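Local coordinates for L-2,4-diaminobutyric acid acetyltransferase (Geobacillus sp., PDB 6SLL), which catalyses the acetylation of L-2,4-diaminobutyric acid with acetyl-coenzyme A as donor, a step in the biosynthesis of the chemical chaperone ectoine, at residues B[21-26]-B[111-116]; B[29-34]-B[63-68]; B[105-110]-B[138-143]. One frame throughout, in Å; residues are numbered along the deposited sequence. Where two conformers were deposited one is given.

Contact 1: B[21-26]-B[111-116]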
ATOM      1  N   TYR B  21      12.279  18.713  -5.639  1.00 12.22           N
ATOM      2  CA  TYR B  21      12.020  17.261  -5.501  1.00 13.64           C
ATOM      3  C   TYR B  21      12.388  16.806  -4.127  1.00 14.39           C
ATOM      4  O   TYR B  21      13.520  17.168  -3.650  1.00 19.36           O
ATOM      5  CB  TYR B  21      12.792  16.480  -6.579  1.00 13.87           C
ATOM      6  CG  TYR B  21      12.322  16.867  -7.998  1.00 12.41           C
ATOM      7  CD1 TYR B  21      11.235  16.229  -8.590  1.00 12.90           C
ATOM      8  CD2 TYR B  21      12.971  17.853  -8.702  1.00 13.24           C
ATOM      9  CE1 TYR B  21      10.808  16.575  -9.843  1.00 12.60           C
ATOM     10  CE2 TYR B  21      12.488  18.243  -9.928  1.00 13.98           C
ATOM     11  CZ  TYR B  21      11.419  17.600 -10.541  1.00 12.05           C
ATOM     12  OH  TYR B  21      10.919  17.931 -11.744  1.00 12.91           O
ATOM     13  N   ARG B  22      11.584  16.006  -3.476  1.00 12.12           N
ATOM     14  CA  ARG B  22      11.906  15.549  -2.121  1.00 12.22           C
ATOM     15  C   ARG B  22      11.092  14.249  -1.851  1.00 11.18           C
ATOM     16  O   ARG B  22      10.133  13.958  -2.505  1.00 12.29           O
ATOM     17  CB  ARG B  22      11.517  16.568  -1.043  1.00 13.44           C
ATOM     18  CG  ARG B  22      10.044  16.886  -0.974  1.00 13.74           C
ATOM     19  CD  ARG B  22       9.745  17.908   0.068  1.00 15.99           C
ATOM     20  NE  ARG B  22       8.299  18.329   0.035  1.00 15.49           N
ATOM     21  CZ  ARG B  22       7.296  17.699   0.670  1.00 13.96           C
ATOM     22  NH1 ARG B  22       7.542  16.551   1.301  1.00 14.42           N
ATOM     23  NH2 ARG B  22       6.079  18.135   0.583  1.00 14.87           N
ATOM     24  N   ARG B  23      11.495  13.535  -0.804  1.00 13.21           N
ATOM     25  CA  ARG B  23      10.643  12.442  -0.390  0.70 12.92           C
ATOM     26  C   ARG B  23       9.416  12.960   0.366  1.00 12.39           C
ATOM     27  O   ARG B  23       9.444  14.057   1.010  1.00 13.87           O
ATOM     28  CB  ARG B  23      11.433  11.385   0.423  0.70 16.59           C
ATOM     29  CG  ARG B  23      11.640  11.853   1.825  0.70 21.07           C
ATOM     30  CD  ARG B  23      12.454  10.737   2.622  0.70 20.56           C
ATOM     31  NE  ARG B  23      13.689  10.133   1.878  0.70 26.49           N
ATOM     32  CZ  ARG B  23      14.921  10.578   1.551  0.70 45.27           C
ATOM     33  NH1 ARG B  23      15.059  11.501   1.948  1.00 54.20           N
ATOM     34  NH2 ARG B  23      16.043  10.279   0.805  1.00 54.26           N
ATOM     35  N   PRO B  24       8.330  12.249   0.266  1.00 11.75           N
ATOM     36  CA  PRO B  24       7.139  12.656   1.026  1.00 11.44           C
ATOM     37  C   PRO B  24       7.267  12.381   2.487  1.00 10.65           C
ATOM     38  O   PRO B  24       8.180  11.633   2.903  1.00 12.26           O
ATOM     39  CB  PRO B  24       6.037  11.793   0.404  1.00 12.10           C
ATOM     40  CG  PRO B  24       6.733  10.534   0.006  1.00 12.76           C
ATOM     41  CD  PRO B  24       8.112  11.024  -0.503  1.00 12.47           C
ATOM     42  N   GLU B  25       6.338  12.900   3.252  1.00 11.13           N
ATOM     43  CA  GLU B  25       6.167  12.633   4.660  1.00 11.95           C
ATOM     44  C   GLU B  25       4.680  12.281   4.884  1.00 10.96           C
ATOM     45  O   GLU B  25       3.852  12.600   4.034  1.00 11.28           O
ATOM     46  CB  GLU B  25       6.622  13.809   5.508  1.00 14.31           C
ATOM     47  CG  GLU B  25       8.012  14.304   5.124  1.00 19.66           C
ATOM     48  CD  GLU B  25       9.042  13.340   5.618  1.00 28.61           C
ATOM     49  OE1 GLU B  25       8.745  12.481   6.544  1.00 37.68           O
ATOM     50  OE2 GLU B  25      10.168  13.383   5.122  1.00 35.94           O
ATOM     51  N   ALA B  26       4.394  11.749   6.071  1.00 11.48           N
ATOM     52  CA  ALA B  26       2.987  11.421   6.376  1.00 11.30           C
ATOM     53  C   ALA B  26       2.058  12.614   6.198  1.00 11.01           C
ATOM     54  O   ALA B  26       0.938  12.489   5.694  1.00 11.87           O
ATOM     55  CB  ALA B  26       2.871  10.818   7.744  1.00 13.95           C
ATOM     56  N   MET B 111      15.247   6.677  -8.743  1.00 10.53           N
ATOM     57  CA  MET B 111      16.189   5.602  -8.942  1.00 11.13           C
ATOM     58  C   MET B 111      17.582   5.934  -8.404  1.00 11.47           C
ATOM     59  O   MET B 111      18.395   5.035  -8.263  1.00 13.70           O
ATOM     60  CB  MET B 111      16.256   5.162 -10.398  1.00 11.69           C
ATOM     61  CG  MET B 111      14.928   4.567 -10.870  1.00 13.37           C
ATOM     62  SD  MET B 111      14.013   3.522  -9.888  1.00 18.46           S
ATOM     63  CE  MET B 111      15.187   2.525  -9.943  1.00 11.19           C
ATOM     64  N   ASN B 112      17.851   7.179  -8.015  1.00 11.12           N
ATOM     65  CA  ASN B 112      19.096   7.537  -7.324  1.00 11.87           C
ATOM     66  C   ASN B 112      18.990   7.378  -5.825  1.00 11.74           C
ATOM     67  O   ASN B 112      20.008   7.527  -5.132  1.00 13.32           O
ATOM     68  CB  ASN B 112      19.454   9.012  -7.613  1.00 11.99           C
ATOM     69  CG  ASN B 112      19.775   9.295  -9.055  1.00 11.83           C
ATOM     70  OD1 ASN B 112      20.363   8.448  -9.718  1.00 13.54           O
ATOM     71  ND2 ASN B 112      19.426  10.485  -9.504  1.00 13.23           N
ATOM     72  N   GLN B 113      17.814   7.202  -5.259  1.00 11.43           N
ATOM     73  CA  GLN B 113      17.687   7.231  -3.833  1.00 11.37           C
ATOM     74  C   GLN B 113      18.423   6.109  -3.205  1.00 10.60           C
ATOM     75  O   GLN B 113      18.537   4.983  -3.753  1.00 10.91           O
ATOM     76  CB  GLN B 113      16.212   7.223  -3.423  1.00 12.90           C
ATOM     77  CG  GLN B 113      15.483   8.471  -3.963  1.00 15.69           C
ATOM     78  CD  GLN B 113      16.260   9.801  -3.726  1.00 17.25           C
ATOM     79  OE1 GLN B 113      16.552  10.076  -2.514  1.00 18.14           O
ATOM     80  NE2 GLN B 113      16.658  10.612  -4.718  1.00 18.44           N
ATOM     81  N   LYS B 114      18.860   6.305  -1.976  1.00 11.16           N
ATOM     82  CA  LYS B 114      19.643   5.312  -1.277  1.00 11.81           C
ATOM     83  C   LYS B 114      18.930   3.988  -1.157  1.00 11.13           C
ATOM     84  O   LYS B 114      19.533   2.927  -1.320  1.00 12.58           O
ATOM     85  CB  LYS B 114      19.959   5.851   0.138  1.00 12.97           C
ATOM     86  CG  LYS B 114      20.832   4.973   0.955  1.00 15.83           C
ATOM     87  CD  LYS B 114      21.078   5.597   2.405  1.00 21.48           C
ATOM     88  CE  LYS B 114      21.856   4.748   3.272  1.00 24.42           C
ATOM     89  NZ  LYS B 114      22.152   5.419   4.556  1.00 35.83           N
ATOM     90  N   ALA B 115      17.590   4.009  -0.864  1.00 10.55           N
ATOM     91  CA  ALA B 115      16.817   2.801  -0.729  1.00 11.41           C
ATOM     92  C   ALA B 115      16.531   2.135  -2.019  1.00 11.78           C
ATOM     93  O   ALA B 115      15.981   1.004  -2.002  1.00 13.74           O
ATOM     94  CB  ALA B 115      15.536   3.065   0.047  1.00 13.06           C
ATOM     95  N   CYS B 116      16.919   2.698  -3.151  1.00 10.98           N
ATOM     96  CA  CYS B 116      16.760   2.031  -4.448  1.00 11.85           C
ATOM     97  C   CYS B 116      18.079   1.460  -4.955  1.00 12.17           C
ATOM     98  O   CYS B 116      18.207   0.952  -6.065  1.00 12.53           O
ATOM     99  CB  CYS B 116      16.202   3.040  -5.509  1.00 11.69           C
ATOM    100  SG  CYS B 116      14.487   3.394  -5.073  1.00 12.93           S
TER
HETATM  101  O   HOH W   1      17.736   8.551  -0.565  1.00 14.06           O
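Q113 is where the loop after helix 102-112 meets R23, and the two touch through little more than one atom each: R23 NH2 sits 3.4 Å from Q113 OE1. The two side chains meet obliquely, guanidinium and amide planes about 60° apart. The glutamine chain bends at chi2 (-47°), folding the amide back along its own helix end, where NE2 donates to the carbonyl of G109; that bond fixes which way OE1 faces. A water completes the meeting. It donates to Q113 OE1 at 2.7 Å and accepts a weak bond from R23 NH2 at 2.8 Å, lying at the edge of the guanidinium and in its plane. At K114 only the backbone takes part: its N gives its hydrogen to the same water at 2.9 Å, while its side chain runs away from R23. The 3-10 turn then closes, with C116 N bonded to Q113 O, and A115 O is taken by R78. R23 was deposited in two conformers and also meets a crystal neighbour, so this bridge describes one of its states. The chemistry is that of a hydrated surface contact between the loop that leaves strand 20-22 and the loop that leaves helix 102-112: a shared water joins side-chain and backbone atoms, and the arginine is probably held only loosely.

Contact 2: B[29-34]-B[63-68]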
ATOM      1  N   GLY B  29      -0.007  13.453   3.082  1.00 10.92           N
ATOM      2  CA  GLY B  29      -0.992  12.508   2.573  1.00 10.75           C
ATOM      3  C   GLY B  29      -2.224  13.165   1.963  1.00 10.46           C
ATOM      4  O   GLY B  29      -2.643  12.746   0.858  1.00 11.01           O
ATOM      5  N   THR B  30      -2.808  14.186   2.641  1.00 10.55           N
ATOM      6  CA  THR B  30      -3.951  14.838   2.045  1.00 11.31           C
ATOM      7  C   THR B  30      -3.695  15.480   0.728  1.00 10.38           C
ATOM      8  O   THR B  30      -4.468  15.387  -0.215  1.00 11.52           O
ATOM      9  CB  THR B  30      -4.590  15.784   3.092  1.00 13.10           C
ATOM     10  OG1 THR B  30      -5.365  14.981   3.991  1.00 14.86           O
ATOM     11  CG2 THR B  30      -5.449  16.828   2.448  1.00 14.76           C
ATOM     12  N   ARG B  31      -2.573  16.249   0.640  1.00 11.22           N
ATOM     13  CA  ARG B  31      -2.304  16.959  -0.600  1.00 11.76           C
ATOM     14  C   ARG B  31      -1.973  16.016  -1.735  1.00 10.52           C
ATOM     15  O   ARG B  31      -2.293  16.247  -2.910  1.00 11.43           O
ATOM     16  CB  ARG B  31      -1.217  18.002  -0.426  1.00 13.22           C
ATOM     17  CG  ARG B  31      -1.685  19.210   0.374  1.00 17.03           C
ATOM     18  CD  ARG B  31      -0.760  20.480   0.374  1.00 31.00           C
ATOM     19  NE  ARG B  31       0.516  20.241   0.770  1.00 38.30           N
ATOM     20  CZ  ARG B  31       1.549  20.903   0.334  1.00 20.67           C
ATOM     21  NH1 ARG B  31       1.661  21.785  -0.721  1.00 37.49           N
ATOM     22  NH2 ARG B  31       2.691  20.572   0.919  1.00 43.15           N
ATOM     23  N   VAL B  32      -1.287  14.896  -1.381  1.00 10.06           N
ATOM     24  CA  VAL B  32      -1.062  13.852  -2.413  1.00 10.01           C
ATOM     25  C   VAL B  32      -2.366  13.224  -2.866  1.00  9.31           C
ATOM     26  O   VAL B  32      -2.614  13.042  -4.052  1.00 10.02           O
ATOM     27  CB  VAL B  32      -0.058  12.779  -1.864  1.00  9.60           C
ATOM     28  CG1 VAL B  32      -0.032  11.600  -2.816  1.00  9.71           C
ATOM     29  CG2 VAL B  32       1.292  13.403  -1.706  1.00 10.34           C
ATOM     30  N   TRP B  33      -3.266  12.919  -1.905  1.00  9.81           N
ATOM     31  CA  TRP B  33      -4.567  12.389  -2.213  1.00  9.83           C
ATOM     32  C   TRP B  33      -5.307  13.330  -3.196  1.00 10.28           C
ATOM     33  O   TRP B  33      -5.912  12.875  -4.156  1.00 11.15           O
ATOM     34  CB  TRP B  33      -5.311  12.162  -0.907  1.00 10.31           C
ATOM     35  CG  TRP B  33      -6.731  11.659  -1.067  1.00 10.47           C
ATOM     36  CD1 TRP B  33      -7.136  10.383  -1.256  1.00 10.34           C
ATOM     37  CD2 TRP B  33      -7.930  12.486  -1.082  1.00 11.28           C
ATOM     38  NE1 TRP B  33      -8.509  10.337  -1.355  1.00 11.60           N
ATOM     39  CE2 TRP B  33      -9.015  11.597  -1.241  1.00 11.95           C
ATOM     40  CE3 TRP B  33      -8.141  13.841  -0.901  1.00 12.50           C
ATOM     41  CZ2 TRP B  33     -10.303  12.036  -1.241  1.00 14.76           C
ATOM     42  CZ3 TRP B  33      -9.440  14.286  -0.859  1.00 15.43           C
ATOM     43  CH2 TRP B  33     -10.501  13.411  -1.060  1.00 14.86           C
ATOM     44  N   GLU B  34      -5.271  14.621  -2.853  1.00 11.04           N
ATOM     45  CA  GLU B  34      -5.932  15.595  -3.745  1.00 12.11           C
ATOM     46  C   GLU B  34      -5.364  15.603  -5.131  1.00 11.96           C
ATOM     47  O   GLU B  34      -6.102  15.666  -6.157  1.00 13.21           O
ATOM     48  CB  GLU B  34      -5.858  16.996  -3.125  1.00 13.10           C
ATOM     49  CG  GLU B  34      -6.746  17.127  -1.865  1.00 15.57           C
ATOM     50  CD  GLU B  34      -6.610  18.402  -1.140  1.00 19.05           C
ATOM     51  OE1 GLU B  34      -5.563  19.047  -1.281  1.00 23.76           O
ATOM     52  OE2 GLU B  34      -7.549  18.748  -0.395  1.00 22.92           O
ATOM     53  N   ILE B  63       8.108  13.336  -4.281  1.00  9.79           N
ATOM     54  CA  ILE B  63       7.222  14.502  -4.527  1.00 10.63           C
ATOM     55  C   ILE B  63       7.925  15.543  -5.322  1.00  9.95           C
ATOM     56  O   ILE B  63       9.130  15.746  -5.159  1.00 11.71           O
ATOM     57  CB  ILE B  63       6.791  15.114  -3.126  1.00 13.18           C
ATOM     58  CG1 ILE B  63       5.537  14.330  -2.605  1.00 18.32           C
ATOM     59  CG2 ILE B  63       6.524  16.628  -3.167  1.00 15.04           C
ATOM     60  CD1 ILE B  63       4.983  14.792  -1.340  1.00 20.40           C
ATOM     61  N   ALA B  64       7.162  16.209  -6.178  1.00 10.10           N
ATOM     62  CA  ALA B  64       7.589  17.433  -6.846  1.00 10.25           C
ATOM     63  C   ALA B  64       6.715  18.559  -6.427  1.00  9.89           C
ATOM     64  O   ALA B  64       5.486  18.448  -6.358  1.00 10.20           O
ATOM     65  CB  ALA B  64       7.482  17.261  -8.368  1.00 11.08           C
ATOM     66  N   GLU B  65       7.359  19.704  -6.088  1.00 11.05           N
ATOM     67  CA  GLU B  65       6.640  20.904  -5.659  1.00 11.92           C
ATOM     68  C   GLU B  65       7.058  22.098  -6.512  1.00 12.17           C
ATOM     69  O   GLU B  65       8.242  22.193  -6.886  1.00 13.95           O
ATOM     70  CB  GLU B  65       6.927  21.253  -4.248  1.00 14.92           C
ATOM     71  CG  GLU B  65       6.208  20.379  -3.341  1.00 16.53           C
ATOM     72  CD  GLU B  65       6.679  20.470  -1.836  1.00 17.91           C
ATOM     73  OE1 GLU B  65       7.836  20.562  -1.621  1.00 22.84           O
ATOM     74  OE2 GLU B  65       5.847  20.527  -0.955  1.00 20.49           O
ATOM     75  N   HIS B  66       6.129  22.965  -6.787  1.00 12.53           N
ATOM     76  CA  HIS B  66       6.421  24.197  -7.559  1.00 13.91           C
ATOM     77  C   HIS B  66       5.670  25.322  -6.895  1.00 14.58           C
ATOM     78  O   HIS B  66       4.444  25.255  -6.747  1.00 15.05           O
ATOM     79  CB  HIS B  66       6.022  24.018  -8.990  1.00 15.52           C
ATOM     80  CG  HIS B  66       6.302  25.283  -9.822  1.00 15.03           C
ATOM     81  ND1 HIS B  66       5.285  26.046 -10.291  1.00 20.68           N
ATOM     82  CD2 HIS B  66       7.445  25.827 -10.257  1.00 17.98           C
ATOM     83  CE1 HIS B  66       5.825  27.080 -10.916  1.00 22.11           C
ATOM     84  NE2 HIS B  66       7.117  26.928 -10.956  1.00 20.35           N
ATOM     85  N   GLU B  67       6.389  26.357  -6.445  1.00 15.39           N
ATOM     86  CA  GLU B  67       5.839  27.527  -5.844  1.00 18.36           C
ATOM     87  C   GLU B  67       4.857  27.128  -4.751  1.00 18.14           C
ATOM     88  O   GLU B  67       3.795  27.732  -4.581  1.00 19.32           O
ATOM     89  CB  GLU B  67       5.247  28.456  -6.900  1.00 19.67           C
ATOM     90  CG  GLU B  67       6.346  29.070  -7.804  1.00 23.25           C
ATOM     91  CD  GLU B  67       5.871  30.073  -8.810  1.00 27.38           C
ATOM     92  OE1 GLU B  67       4.642  30.058  -9.102  1.00 33.64           O
ATOM     93  OE2 GLU B  67       6.856  30.681  -9.372  1.00 31.34           O
ATOM     94  N   GLY B  68       5.263  26.110  -3.982  1.00 18.08           N
ATOM     95  CA  GLY B  68       4.487  25.676  -2.794  1.00 20.97           C
ATOM     96  C   GLY B  68       3.424  24.663  -2.940  1.00 21.71           C
ATOM     97  O   GLY B  68       2.855  24.266  -1.956  1.00 29.05           O
TER
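R31, on helix 29-39, reaches across to the hairpin with both terminal nitrogens. NH1 gives a weak hydrogen bond to G68 O, 3.0 Å long but bent to 126° at the hydrogen, with the oxygen lying at the edge of the guanidinium, near its plane. NH2 is turned to the carboxylate of E65, where it makes a long salt bridge of 3.7 Å to OE2; the two planes stand 45° apart, so this is no flat, two-pronged pairing. A bend at chi3 (-55°) in the arginine turns the guanidinium toward the strand. E65 is more firmly engaged elsewhere, since its OE1 pairs with R22 on the neighbouring strand.

G68 belongs to the tight turn between strands 62-66 and 69-78. E67 and G68 have the positive phi angles of a type I' turn, as in two-residue beta hairpins, and a CB on G68 would press against the carbonyl of E67. The turn offers its last carbonyl to the helix.

Deeper in, V32 CG2 meets I63 CD1 at 4.0 Å, the two side chains crossing obliquely. V32 packs against F73 of the sheet and against Y50 of helix 47-56, and I63 against P24; this apolar layer joins helix 29-39 to the sheet of the GNAT fold and to its neighbouring helix. On another face of this helix T30 bonds to M158 of the second subunit. Chemically, then, the grip divides: the V32-I63 pair supplies the buried apolar part, while R31 covers more surface but holds through one weak bond and one long charge pair, which probably makes the polar side the more easily disturbed.

Contact 3: B[105-110]-B[138-143]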
ATOM      1  N   ALA B 105      11.834  13.491 -14.375  1.00 10.81           N
ATOM      2  CA  ALA B 105      12.759  13.902 -13.302  1.00 10.28           C
ATOM      3  C   ALA B 105      12.411  13.153 -12.023  1.00  9.94           C
ATOM      4  O   ALA B 105      13.356  12.770 -11.280  1.00 10.84           O
ATOM      5  CB  ALA B 105      12.728  15.405 -13.064  1.00 11.30           C
ATOM      6  N   MET B 106      11.149  12.936 -11.715  1.00  9.89           N
ATOM      7  CA  MET B 106      10.831  12.203 -10.517  1.00 10.29           C
ATOM      8  C   MET B 106      11.302  10.750 -10.618  1.00  9.99           C
ATOM      9  O   MET B 106      11.796  10.182  -9.652  1.00 10.68           O
ATOM     10  CB  MET B 106       9.301  12.152 -10.265  1.00  9.79           C
ATOM     11  CG  MET B 106       8.708  13.457  -9.768  1.00  9.39           C
ATOM     12  SD  MET B 106       7.031  13.317  -9.143  1.00  9.98           S
ATOM     13  CE  MET B 106       6.145  12.837 -10.628  1.00  9.76           C
ATOM     14  N   LEU B 107      11.120  10.125 -11.807  1.00 10.21           N
ATOM     15  CA  LEU B 107      11.472   8.723 -11.958  1.00  9.95           C
ATOM     16  C   LEU B 107      12.970   8.578 -11.913  1.00 10.50           C
ATOM     17  O   LEU B 107      13.531   7.697 -11.207  1.00 10.59           O
ATOM     18  CB  LEU B 107      10.907   8.188 -13.288  1.00 10.80           C
ATOM     19  CG  LEU B 107      11.235   6.754 -13.656  1.00 12.21           C
ATOM     20  CD1 LEU B 107      10.830   5.767 -12.538  1.00 13.89           C
ATOM     21  CD2 LEU B 107      10.592   6.346 -14.958  1.00 13.66           C
ATOM     22  N   THR B 108      13.725   9.420 -12.613  1.00 10.59           N
ATOM     23  CA  THR B 108      15.189   9.365 -12.609  1.00 11.36           C
ATOM     24  C   THR B 108      15.628   9.633 -11.166  1.00 11.15           C
ATOM     25  O   THR B 108      16.533   8.926 -10.607  1.00 12.09           O
ATOM     26  CB  THR B 108      15.751  10.452 -13.545  1.00 13.37           C
ATOM     27  OG1 THR B 108      15.379  10.086 -14.865  1.00 18.01           O
ATOM     28  CG2 THR B 108      17.258  10.616 -13.417  1.00 15.99           C
ATOM     29  N   GLY B 109      15.073  10.620 -10.505  1.00 10.97           N
ATOM     30  CA  GLY B 109      15.476  10.910  -9.138  1.00 12.42           C
ATOM     31  C   GLY B 109      15.151   9.818  -8.185  1.00 11.62           C
ATOM     32  O   GLY B 109      15.973   9.481  -7.293  1.00 12.33           O
ATOM     33  N   LEU B 110      14.023   9.137  -8.322  1.00 11.15           N
ATOM     34  CA  LEU B 110      13.703   8.013  -7.490  1.00 11.67           C
ATOM     35  C   LEU B 110      14.758   6.939  -7.587  1.00 11.19           C
ATOM     36  O   LEU B 110      15.191   6.351  -6.570  1.00 11.35           O
ATOM     37  CB  LEU B 110      12.343   7.444  -7.901  1.00 12.11           C
ATOM     38  CG  LEU B 110      11.869   6.175  -7.209  1.00 14.00           C
ATOM     39  CD1 LEU B 110      11.832   6.363  -5.666  1.00 17.27           C
ATOM     40  CD2 LEU B 110      10.546   5.747  -7.770  1.00 17.63           C
ATOM     41  N   LEU B 138       8.568   3.555 -21.224  1.00 16.54           N
ATOM     42  CA  LEU B 138       9.320   3.026 -22.308  1.00 17.24           C
ATOM     43  C   LEU B 138      10.438   3.936 -22.751  1.00 18.51           C
ATOM     44  O   LEU B 138      11.559   3.458 -23.055  1.00 20.26           O
ATOM     45  CB  LEU B 138       8.454   2.708 -23.486  1.00 20.99           C
ATOM     46  CG  LEU B 138       7.376   1.643 -23.249  1.00 22.62           C
ATOM     47  CD1 LEU B 138       6.511   1.489 -24.495  1.00 28.46           C
ATOM     48  CD2 LEU B 138       8.028   0.287 -22.880  1.00 26.52           C
ATOM     49  N   GLY B 139      10.250   5.225 -22.621  1.00 17.84           N
ATOM     50  CA  GLY B 139      11.354   6.221 -22.858  1.00 18.55           C
ATOM     51  C   GLY B 139      12.468   6.097 -21.886  1.00 18.32           C
ATOM     52  O   GLY B 139      13.659   6.220 -22.194  1.00 20.20           O
ATOM     53  N   TYR B 140      12.168   5.879 -20.601  1.00 17.79           N
ATOM     54  CA  TYR B 140      13.211   5.644 -19.590  1.00 18.41           C
ATOM     55  C   TYR B 140      14.038   4.440 -19.959  1.00 18.82           C
ATOM     56  O   TYR B 140      15.308   4.512 -19.921  1.00 20.66           O
ATOM     57  CB  TYR B 140      12.515   5.477 -18.221  1.00 17.79           C
ATOM     58  CG  TYR B 140      13.478   5.326 -17.074  1.00 15.83           C
ATOM     59  CD1 TYR B 140      14.219   6.379 -16.654  1.00 19.03           C
ATOM     60  CD2 TYR B 140      13.615   4.191 -16.428  1.00 18.93           C
ATOM     61  CE1 TYR B 140      15.081   6.267 -15.604  1.00 20.39           C
ATOM     62  CE2 TYR B 140      14.533   4.024 -15.432  1.00 21.00           C
ATOM     63  CZ  TYR B 140      15.324   5.077 -14.988  1.00 18.23           C
ATOM     64  OH  TYR B 140      16.200   4.870 -13.963  1.00 23.88           O
ATOM     65  N   ALA B 141      13.431   3.354 -20.323  1.00 18.73           N
ATOM     66  CA  ALA B 141      14.177   2.187 -20.692  1.00 19.96           C
ATOM     67  C   ALA B 141      15.051   2.454 -21.968  1.00 19.92           C
ATOM     68  O   ALA B 141      16.214   2.127 -22.029  1.00 20.84           O
ATOM     69  CB  ALA B 141      13.267   1.021 -20.903  1.00 20.45           C
ATOM     70  N   GLU B 142      14.463   3.149 -22.929  1.00 19.51           N
ATOM     71  CA  GLU B 142      15.225   3.517 -24.141  1.00 23.58           C
ATOM     72  C   GLU B 142      16.448   4.294 -23.815  1.00 22.79           C
ATOM     73  O   GLU B 142      17.571   4.041 -24.374  1.00 26.26           O
ATOM     74  CB  GLU B 142      14.357   4.278 -25.064  1.00 26.33           C
ATOM     75  CG  GLU B 142      13.199   3.428 -25.659  1.00 28.77           C
ATOM     76  CD  GLU B 142      12.140   4.257 -26.369  1.00 40.65           C
ATOM     77  OE1 GLU B 142      11.046   3.733 -26.520  1.00 42.05           O
ATOM     78  OE2 GLU B 142      12.389   5.404 -26.813  1.00 65.57           O
ATOM     79  N   GLU B 143      16.331   5.323 -22.977  1.00 22.84           N
ATOM     80  CA  GLU B 143      17.415   6.233 -22.755  1.00 24.79           C
ATOM     81  C   GLU B 143      18.476   5.553 -21.988  1.00 27.27           C
ATOM     82  O   GLU B 143      19.635   5.903 -22.181  1.00 27.63           O
ATOM     83  CB  GLU B 143      16.948   7.424 -21.933  1.00 29.86           C
ATOM     84  CG  GLU B 143      15.982   8.310 -22.711  1.00 32.60           C
ATOM     85  CD  GLU B 143      15.781   9.695 -22.026  1.00 50.32           C
ATOM     86  OE1 GLU B 143      14.603  10.062 -21.842  1.00 34.46           O
ATOM     87  OE2 GLU B 143      16.862  10.279 -21.636  1.00 68.05           O
TER
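L107 lays its CD2 methyl over one face of the Y140 ring. The methyl stands 4.1 Å from the ring centroid and 26° off the normal, a CH-pi contact displaced toward the root of the ring: CG is its nearest atom, at 3.7 Å, and CB follows at 3.9 Å. T108, the next residue on the helix, comes to the ring from its edge, with OG1 near the ring plane and 3.9 Å from CE1. That hydroxyl is already bonded to the carbonyl of K104 one turn back, so toward the tyrosine it offers only van der Waals contact.

Both helices belong to the GNAT core. Helix 102-112 is the crossover of a beta-alpha-beta unit between the parallel strands 85-93 and 121-125, and helix 131-144 follows the second of these. Y140 reaches across to helix 102-112 because its CG is anti to the backbone N (chi1 -176°), which throws the ring out from its own helix. With an alanine in place of Y140, the methyl of L107 would probably lose the surface it rests on and a gap would open between the helices.

Further out, each helix is held by its own neighbours. M106 and L110 pack on I74 of strand 69-78, and A141 packs on I173 of strand 168-173. At the solvent side E143 forms a salt bridge with K104 of the partner helix, and the same glutamate touches the bound coenzyme A.

How the contacts relate
From the N terminus, strand 20-22 and the residues after it open contact 1, whose loop closes only past the end of helix 102-112. Nested within that loop is contact 2, in which helix 29-39 returns to strand 62-66 and its hairpin turn. Contact 3 starts on helix 102-112, before contact 1 has closed, and ends on helix 131-144, so contacts 1 and 3 cross. Strands 20-22 and 62-66 are sheet neighbours, joining contacts 1 and 2 through the backbone pair R22 and I63. Y21 packs against A105 and M106, and M111 against Y140, tying contact 1 to contact 3. M106 also reaches A64, a slighter link between contacts 2 and 3.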